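Long-range contacts in peptidoglycan D,D-transpeptidase MrdA (Pseudomonas aeruginosa, PDB 7KIS), which probably cross-links the peptidoglycan of the cell wall as a penicillin-binding transpeptidase and is captured here with a diazabicyclooctane inhibitor: residues L534-S539 / A572-P577; A467-K472 / R508-M513. All coordinates share one frame; numbering follows the deposited sequence.

Contact 1 (L534-S539 / A572-P577); sequences LIAGKS and APANNP. With C9D ((2S,5R)-1-formyl-N'-[(3R)-pyrrolidine-3-carbonyl]-5-[(sulfooxy)amino]piperidine-2-carbohydrazide), chain C.
The backbone of Leu534 meets Ala572-Ala574 where strand 536-541, at the edge of the antiparallel transpeptidase sheet, begins beside the end of its neighbour 566-572, with the CA atoms of Ile535 and Ala572 4.9 Å apart. A cis peptide bond before Pro573 turns the chain here, and two groups then reach the same carbonyl: Ala574 N donates to Leu534 O at 3.0 Å, and Pro573 CA approaches this oxygen at 3.4 Å in a CA-H...O contact. The hydrogen bond is bent, 135° at the hydrogen, with the donor nitrogen above the carbonyl plane, 49° out of it. The side chains that meet are small or touch only near their bases. Ala574 CB sits between two residues of the strand side, 3.8 Å from Leu534 CB and 3.9 Å from Ala536 CB. Ile535 CB points away from 572-577, while the side chain packs on Lys600 and Met603 of helix 591-607 and its CG1 lies 4.2 Å from Ala572 CB. Helix 504-518 lies over the opposite side, where Gln514 touches both Leu534 and Ala574. Farther along the strand, Lys538 and Ser539 open the Lys-Ser-Gly form of the KTG motif. Ser539 OG lies between the backbone N and the carbonyl carbon (chi1 38°) and makes a weak hydrogen bond of 3.0 Å to sulfate oxygen OAF of C9D, while also bonding Thr523 OG1. Lys538 NZ has weak bonds to Ser539 O, Ser384 OG and Ser327 O, which tie it to the predicted nucleophile's neighbourhood. Chemically, the contact combines a single bent backbone N-H...O hydrogen bond with apolar packing, joining the loop after strand 566-572 to the start of the strand that further on carries Ser539 and Thr541, both hydrogen-bonded to C9D, Ser539 weakly.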
ATOM      1  N   LEU A 534      19.345 -10.102  -0.390  1.00 35.36           N
ATOM      2  CA  LEU A 534      19.557  -8.686  -0.129  1.00 37.52           C
ATOM      3  C   LEU A 534      18.219  -7.962  -0.077  1.00 37.42           C
ATOM      4  O   LEU A 534      17.353  -8.167  -0.934  1.00 33.70           O
ATOM      5  CB  LEU A 534      20.461  -8.075  -1.199  1.00 36.94           C
ATOM      6  CG  LEU A 534      21.921  -8.532  -1.145  1.00 42.33           C
ATOM      7  CD1 LEU A 534      22.761  -7.786  -2.168  1.00 39.94           C
ATOM      8  CD2 LEU A 534      22.493  -8.355   0.256  1.00 34.15           C
ATOM      9  N   ILE A 535      18.046  -7.119   0.936  1.00 38.47           N
ATOM     10  CA  ILE A 535      16.819  -6.357   1.135  1.00 34.96           C
ATOM     11  C   ILE A 535      17.162  -4.881   1.028  1.00 34.59           C
ATOM     12  O   ILE A 535      18.027  -4.383   1.760  1.00 31.15           O
ATOM     13  CB  ILE A 535      16.167  -6.666   2.491  1.00 34.15           C
ATOM     14  CG1 ILE A 535      15.843  -8.157   2.604  1.00 35.44           C
ATOM     15  CG2 ILE A 535      14.919  -5.820   2.689  1.00 30.84           C
ATOM     16  CD1 ILE A 535      15.729  -8.649   4.030  1.00 32.16           C
ATOM     17  N   ALA A 536      16.491  -4.183   0.116  1.00 32.06           N
ATOM     18  CA  ALA A 536      16.641  -2.737  -0.024  1.00 28.92           C
ATOM     19  C   ALA A 536      15.388  -2.103   0.570  1.00 29.05           C
ATOM     20  O   ALA A 536      14.371  -1.934  -0.104  1.00 42.94           O
ATOM     21  CB  ALA A 536      16.849  -2.344  -1.481  1.00 24.35           C
ATOM     22  N   GLY A 537      15.467  -1.761   1.855  1.00 22.14           N
ATOM     23  CA  GLY A 537      14.339  -1.222   2.581  1.00 27.88           C
ATOM     24  C   GLY A 537      14.733   0.009   3.377  1.00 31.01           C
ATOM     25  O   GLY A 537      15.871   0.476   3.316  1.00 32.14           O
ATOM     26  N   LYS A 538      13.753   0.531   4.113  1.00 28.39           N
ATOM     27  CA  LYS A 538      14.001   1.649   5.014  1.00 26.03           C
ATOM     28  C   LYS A 538      12.898   1.704   6.057  1.00 33.01           C
ATOM     29  O   LYS A 538      11.715   1.610   5.718  1.00 37.95           O
ATOM     30  CB  LYS A 538      14.089   2.984   4.273  1.00 33.68           C
ATOM     31  CG  LYS A 538      14.489   4.110   5.207  1.00 31.71           C
ATOM     32  CD  LYS A 538      14.579   5.440   4.509  1.00 27.03           C
ATOM     33  CE  LYS A 538      15.234   6.456   5.417  1.00 18.93           C
ATOM     34  NZ  LYS A 538      14.688   6.337   6.796  1.00 19.99           N
ATOM     35  N   SER A 539      13.290   1.859   7.316  1.00 33.05           N
ATOM     36  CA  SER A 539      12.341   1.945   8.411  1.00 37.52           C
ATOM     37  C   SER A 539      11.976   3.396   8.696  1.00 33.65           C
ATOM     38  O   SER A 539      12.670   4.334   8.294  1.00 35.15           O
ATOM     39  CB  SER A 539      12.915   1.301   9.673  1.00 37.22           C
ATOM     40  OG  SER A 539      14.300   1.576   9.804  1.00 42.58           O
ATOM     41  N   ALA A 572      12.837  -6.844  -2.488  1.00 26.94           N
ATOM     42  CA  ALA A 572      13.831  -7.907  -2.451  1.00 31.53           C
ATOM     43  C   ALA A 572      13.552  -8.889  -3.579  1.00 33.70           C
ATOM     44  O   ALA A 572      12.400  -9.022  -4.005  1.00 27.79           O
ATOM     45  CB  ALA A 572      13.813  -8.630  -1.096  1.00 29.90           C
ATOM     46  N   PRO A 573      14.585  -9.563  -4.115  1.00 29.27           N
ATOM     47  CA  PRO A 573      16.006  -9.294  -3.861  1.00 30.15           C
ATOM     48  C   PRO A 573      16.409  -7.939  -4.433  1.00 35.43           C
ATOM     49  O   PRO A 573      15.863  -7.527  -5.456  1.00 40.65           O
ATOM     50  CB  PRO A 573      16.717 -10.445  -4.580  1.00 34.00           C
ATOM     51  CG  PRO A 573      15.692 -11.528  -4.662  1.00 24.90           C
ATOM     52  CD  PRO A 573      14.396 -10.809  -4.875  1.00 25.97           C
ATOM     53  N   ALA A 574      17.344  -7.257  -3.768  1.00 33.81           N
ATOM     54  CA  ALA A 574      17.664  -5.882  -4.138  1.00 35.51           C
ATOM     55  C   ALA A 574      18.182  -5.782  -5.568  1.00 39.50           C
ATOM     56  O   ALA A 574      17.904  -4.800  -6.266  1.00 30.99           O
ATOM     57  CB  ALA A 574      18.682  -5.302  -3.158  1.00 41.51           C
ATOM     58  N   ASN A 575      18.927  -6.785  -6.029  1.00 44.92           N
ATOM     59  CA  ASN A 575      19.490  -6.744  -7.373  1.00 43.07           C
ATOM     60  C   ASN A 575      18.556  -7.303  -8.438  1.00 36.79           C
ATOM     61  O   ASN A 575      18.803  -7.083  -9.630  1.00 42.43           O
ATOM     62  CB  ASN A 575      20.828  -7.488  -7.404  1.00 46.02           C
ATOM     63  CG  ASN A 575      21.974  -6.644  -6.872  1.00 49.60           C
ATOM     64  OD1 ASN A 575      21.761  -5.690  -6.122  1.00 38.48           O
ATOM     65  ND2 ASN A 575      23.196  -6.991  -7.260  1.00 53.36           N
ATOM     66  N   ASN A 576      17.501  -8.017  -8.049  1.00 33.24           N
ATOM     67  CA  ASN A 576      16.479  -8.483  -8.991  1.00 38.72           C
ATOM     68  C   ASN A 576      15.136  -8.447  -8.280  1.00 34.98           C
ATOM     69  O   ASN A 576      14.662  -9.457  -7.746  1.00 33.24           O
ATOM     70  CB  ASN A 576      16.796  -9.880  -9.536  1.00 40.77           C
ATOM     71  CG  ASN A 576      17.126 -10.886  -8.448  1.00 51.81           C
ATOM     72  OD1 ASN A 576      16.304 -11.736  -8.106  1.00 47.75           O
ATOM     73  ND2 ASN A 576      18.340 -10.809  -7.914  1.00 49.09           N
ATOM     74  N   PRO A 577      14.486  -7.283  -8.258  1.00 34.14           N
ATOM     75  CA  PRO A 577      13.273  -7.107  -7.443  1.00 31.69           C
ATOM     76  C   PRO A 577      12.146  -8.043  -7.850  1.00 32.02           C
ATOM     77  O   PRO A 577      11.705  -8.055  -9.003  1.00 31.68           O
ATOM     78  CB  PRO A 577      12.902  -5.640  -7.683  1.00 31.48           C
ATOM     79  CG  PRO A 577      14.175  -4.989  -8.103  1.00 38.37           C
ATOM     80  CD  PRO A 577      14.908  -6.026  -8.897  1.00 35.91           C
TER
HETATM   81  OAF C9D C 701      13.399   2.411  12.576  1.00 62.07           O
HETATM   82  SAY C9D C 701      13.973   3.717  13.102  1.00 68.73           S
HETATM   83  OAD C9D C 701      13.630   3.901  14.565  1.00 59.99           O
HETATM   84  OAE C9D C 701      15.457   3.497  12.906  1.00 50.66           O
HETATM   85  OAR C9D C 701      13.424   5.040  12.191  1.00 42.22           O
HETATM   86  NAQ C9D C 701      14.502   5.984  12.084  1.00 50.29           N
HETATM   87  CAU C9D C 701      14.173   7.251  12.857  1.00 40.47           C
HETATM   88  CAJ C9D C 701      12.971   7.012  13.692  1.00 45.30           C
HETATM   89  CB  C9D C 701      12.464   8.239  14.338  1.00 36.09           C
HETATM   90  CAM C9D C 701      14.010   8.417  11.880  1.00 38.86           C
HETATM   91  N   C9D C 701      12.663   9.099  11.960  1.00 38.36           N
HETATM   92  CAG C9D C 701      11.782   9.055  10.791  1.00 38.94           C
HETATM   93  OAA C9D C 701      10.603   8.992  10.943  1.00 47.26           O
HETATM   94  CA  C9D C 701      12.030   9.290  13.320  1.00 33.78           C
HETATM   95  C   C9D C 701      12.388  10.657  13.878  1.00 30.33           C
HETATM   96  O   C9D C 701      12.028  10.945  14.967  1.00 34.86           O
HETATM   97  NAP C9D C 701      13.185  11.629  13.092  1.00 34.61           N
HETATM   98  NAO C9D C 701      13.472  12.878  13.706  1.00 36.23           N
HETATM   99  CAS C9D C 701      12.381  13.792  14.044  1.00 43.70           C
HETATM  100  OAB C9D C 701      11.254  13.505  13.798  1.00 45.36           O
HETATM  101  CAV C9D C 701      12.710  15.165  14.748  1.00 39.57           C
HETATM  102  CAI C9D C 701      13.758  14.882  15.882  1.00 35.65           C
HETATM  103  CAH C9D C 701      12.945  14.989  17.239  1.00 43.36           C
HETATM  104  NAN C9D C 701      11.929  15.828  16.957  1.00 58.62           N
HETATM  105  CAL C9D C 701      11.586  15.626  15.363  1.00 48.60           C

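Contact 2 (A467-K472 / R508-M513); sequences ALLANK and RVDYGM
Leu469 and Met513 make the closest apolar contact between the two segments, CD1 of the leucine lying 3.6 Å from SD of the methionine, with the side chains crossing at about a right angle. The methionine is bent at its last torsion (chi3 70°), and its CE also stays near the same methyl, at 4.1 Å. The other leucine branch, CD2, faces Val509 CG1 more loosely at 4.4 Å. Leu335 of helix 330-340 touches both Leu469 and Val509, and Phe571 of strand 566-572 packs on Leu469 and Asp510.

The polar contacts centre on the Asp510 carboxylate, which faces the carbonyl of Leu469, OD2 being 3.2 Å from Leu469 O, but both atoms are acceptors and no hydrogen bond links them. Lys472, after helix 459-470, brings its CE to 4.0 Å from Asp510 OD2. Its NZ remains 5.3 Å from that oxygen and forms a salt bridge with Asp507 instead. Lys472 may still have a modest electrostatic influence on Asp510, although their charged atoms are not in contact.

Such helix packing, against a strand and beside the helix that follows the predicted nucleophile Ser327, belongs to the penicillin-binding transpeptidase fold, in which helices flank the central antiparallel sheet.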
ATOM      1  N   ALA A 467       7.509  -0.297  -4.796  1.00 29.29           N
ATOM      2  CA  ALA A 467       7.606  -0.961  -6.090  1.00 27.87           C
ATOM      3  C   ALA A 467       8.222  -0.049  -7.141  1.00 26.35           C
ATOM      4  O   ALA A 467       8.915  -0.525  -8.047  1.00 27.94           O
ATOM      5  CB  ALA A 467       6.225  -1.434  -6.545  1.00 28.06           C
ATOM      6  N   LEU A 468       7.982   1.260  -7.034  1.00 32.73           N
ATOM      7  CA  LEU A 468       8.553   2.206  -7.986  1.00 27.49           C
ATOM      8  C   LEU A 468      10.071   2.264  -7.874  1.00 31.55           C
ATOM      9  O   LEU A 468      10.774   2.294  -8.891  1.00 34.87           O
ATOM     10  CB  LEU A 468       7.948   3.589  -7.762  1.00 29.55           C
ATOM     11  CG  LEU A 468       7.571   4.418  -8.988  1.00 41.64           C
ATOM     12  CD1 LEU A 468       7.024   3.538 -10.100  1.00 37.30           C
ATOM     13  CD2 LEU A 468       6.557   5.473  -8.585  1.00 44.23           C
ATOM     14  N   LEU A 469      10.596   2.280  -6.647  1.00 26.73           N
ATOM     15  CA  LEU A 469      12.042   2.245  -6.465  1.00 26.75           C
ATOM     16  C   LEU A 469      12.629   0.926  -6.948  1.00 34.32           C
ATOM     17  O   LEU A 469      13.778   0.887  -7.402  1.00 34.16           O
ATOM     18  CB  LEU A 469      12.390   2.480  -4.996  1.00 28.23           C
ATOM     19  CG  LEU A 469      12.073   3.878  -4.465  1.00 30.71           C
ATOM     20  CD1 LEU A 469      12.056   3.893  -2.943  1.00 27.48           C
ATOM     21  CD2 LEU A 469      13.071   4.888  -5.005  1.00 23.27           C
ATOM     22  N   ALA A 470      11.861  -0.160  -6.848  1.00 31.17           N
ATOM     23  CA  ALA A 470      12.311  -1.444  -7.372  1.00 31.31           C
ATOM     24  C   ALA A 470      12.240  -1.492  -8.895  1.00 32.04           C
ATOM     25  O   ALA A 470      13.065  -2.157  -9.530  1.00 35.23           O
ATOM     26  CB  ALA A 470      11.477  -2.571  -6.766  1.00 26.47           C
ATOM     27  N   ASN A 471      11.275  -0.795  -9.491  1.00 31.31           N
ATOM     28  CA  ASN A 471      11.020  -0.858 -10.926  1.00 29.51           C
ATOM     29  C   ASN A 471      11.831   0.146 -11.733  1.00 32.63           C
ATOM     30  O   ASN A 471      11.634   0.237 -12.951  1.00 43.44           O
ATOM     31  CB  ASN A 471       9.529  -0.647 -11.203  1.00 32.29           C
ATOM     32  CG  ASN A 471       8.973  -1.655 -12.184  1.00 39.36           C
ATOM     33  OD1 ASN A 471       9.634  -2.636 -12.523  1.00 41.47           O
ATOM     34  ND2 ASN A 471       7.751  -1.419 -12.647  1.00 40.71           N
ATOM     35  N   LYS A 472      12.720   0.905 -11.091  1.00 32.51           N
ATOM     36  CA  LYS A 472      13.529   1.931 -11.754  1.00 34.93           C
ATOM     37  C   LYS A 472      12.669   2.993 -12.437  1.00 41.02           C
ATOM     38  O   LYS A 472      13.059   3.557 -13.462  1.00 44.80           O
ATOM     39  CB  LYS A 472      14.496   1.311 -12.769  1.00 37.45           C
ATOM     40  CG  LYS A 472      15.382   0.213 -12.209  1.00 42.16           C
ATOM     41  CD  LYS A 472      16.237   0.723 -11.068  1.00 31.38           C
ATOM     42  CE  LYS A 472      17.267  -0.312 -10.654  1.00 49.76           C
ATOM     43  NZ  LYS A 472      18.118  -0.734 -11.803  1.00 41.71           N
ATOM     44  N   ARG A 508      21.876   4.079  -6.833  1.00 30.15           N
ATOM     45  CA  ARG A 508      22.528   4.684  -5.676  1.00 31.19           C
ATOM     46  C   ARG A 508      21.588   4.788  -4.481  1.00 30.89           C
ATOM     47  O   ARG A 508      21.988   4.498  -3.348  1.00 33.72           O
ATOM     48  CB  ARG A 508      23.085   6.055  -6.051  1.00 30.09           C
ATOM     49  CG  ARG A 508      24.221   5.982  -7.055  1.00 30.53           C
ATOM     50  CD  ARG A 508      24.959   7.298  -7.158  1.00 31.97           C
ATOM     51  NE  ARG A 508      24.542   8.064  -8.328  1.00 35.49           N
ATOM     52  CZ  ARG A 508      25.221   8.112  -9.469  1.00 29.09           C
ATOM     53  NH1 ARG A 508      26.355   7.437  -9.596  1.00 30.47           N
ATOM     54  NH2 ARG A 508      24.768   8.835 -10.483  1.00 31.82           N
ATOM     55  N   VAL A 509      20.343   5.207  -4.710  1.00 26.42           N
ATOM     56  CA  VAL A 509      19.365   5.246  -3.626  1.00 28.37           C
ATOM     57  C   VAL A 509      19.007   3.834  -3.179  1.00 24.23           C
ATOM     58  O   VAL A 509      18.843   3.570  -1.981  1.00 20.15           O
ATOM     59  CB  VAL A 509      18.122   6.043  -4.062  1.00 33.03           C
ATOM     60  CG1 VAL A 509      16.941   5.740  -3.155  1.00 15.60           C
ATOM     61  CG2 VAL A 509      18.425   7.533  -4.068  1.00 28.31           C
ATOM     62  N   ASP A 510      18.893   2.900  -4.127  1.00 24.52           N
ATOM     63  CA  ASP A 510      18.627   1.512  -3.766  1.00 26.53           C
ATOM     64  C   ASP A 510      19.754   0.942  -2.912  1.00 30.06           C
ATOM     65  O   ASP A 510      19.502   0.206  -1.951  1.00 33.74           O
ATOM     66  CB  ASP A 510      18.424   0.668  -5.023  1.00 34.42           C
ATOM     67  CG  ASP A 510      17.102   0.954  -5.713  1.00 46.96           C
ATOM     68  OD1 ASP A 510      16.363   1.846  -5.247  1.00 45.56           O
ATOM     69  OD2 ASP A 510      16.803   0.285  -6.725  1.00 55.70           O
ATOM     70  N   TYR A 511      21.004   1.276  -3.244  1.00 16.90           N
ATOM     71  CA  TYR A 511      22.123   0.830  -2.421  1.00 26.95           C
ATOM     72  C   TYR A 511      22.089   1.467  -1.039  1.00 30.47           C
ATOM     73  O   TYR A 511      22.489   0.833  -0.056  1.00 30.98           O
ATOM     74  CB  TYR A 511      23.450   1.137  -3.115  1.00 31.53           C
ATOM     75  CG  TYR A 511      24.653   0.581  -2.389  1.00 31.12           C
ATOM     76  CD1 TYR A 511      24.921  -0.781  -2.393  1.00 38.37           C
ATOM     77  CD2 TYR A 511      25.519   1.417  -1.696  1.00 31.88           C
ATOM     78  CE1 TYR A 511      26.019  -1.296  -1.730  1.00 44.75           C
ATOM     79  CE2 TYR A 511      26.620   0.911  -1.030  1.00 34.30           C
ATOM     80  CZ  TYR A 511      26.865  -0.446  -1.051  1.00 37.53           C
ATOM     81  OH  TYR A 511      27.958  -0.957  -0.391  1.00 43.50           O
ATOM     82  N   GLY A 512      21.620   2.712  -0.942  1.00 27.88           N
ATOM     83  CA  GLY A 512      21.430   3.309   0.369  1.00 26.97           C
ATOM     84  C   GLY A 512      20.352   2.593   1.157  1.00 25.51           C
ATOM     85  O   GLY A 512      20.519   2.300   2.344  1.00 32.13           O
ATOM     86  N   MET A 513      19.220   2.309   0.506  1.00 26.96           N
ATOM     87  CA  MET A 513      18.204   1.460   1.115  1.00 26.11           C
ATOM     88  C   MET A 513      18.738   0.062   1.391  1.00 25.50           C
ATOM     89  O   MET A 513      18.307  -0.593   2.346  1.00 25.71           O
ATOM     90  CB  MET A 513      16.973   1.377   0.212  1.00 27.82           C
ATOM     91  CG  MET A 513      16.241   2.686   0.011  1.00 24.05           C
ATOM     92  SD  MET A 513      14.814   2.476  -1.071  1.00 33.84           S
ATOM     93  CE  MET A 513      13.722   1.518  -0.022  1.00 29.57           C
TER

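Overall arrangement
The two contacts follow one another along the chain, contact 2 closing before contact 1 opens, and their centres lie about 8 Å apart. Helix 504-518 of contact 2 rests against the strand of contact 1: Gly537 N is 3.1 Å from Met513 O, a probable hydrogen bond, and Met513 CE packs 3.5 Å from Ala536 O. A second junction joins the other segments, with Pro577 CG 3.4 Å from Ala470 O. Contact 1 reaches the inhibitor directly through Ser539, whereas contact 2 lies farther from it: the side chain of Met513 is about 11 Å from that of Ser327, the predicted acylation site, and about 13 Å from C9D.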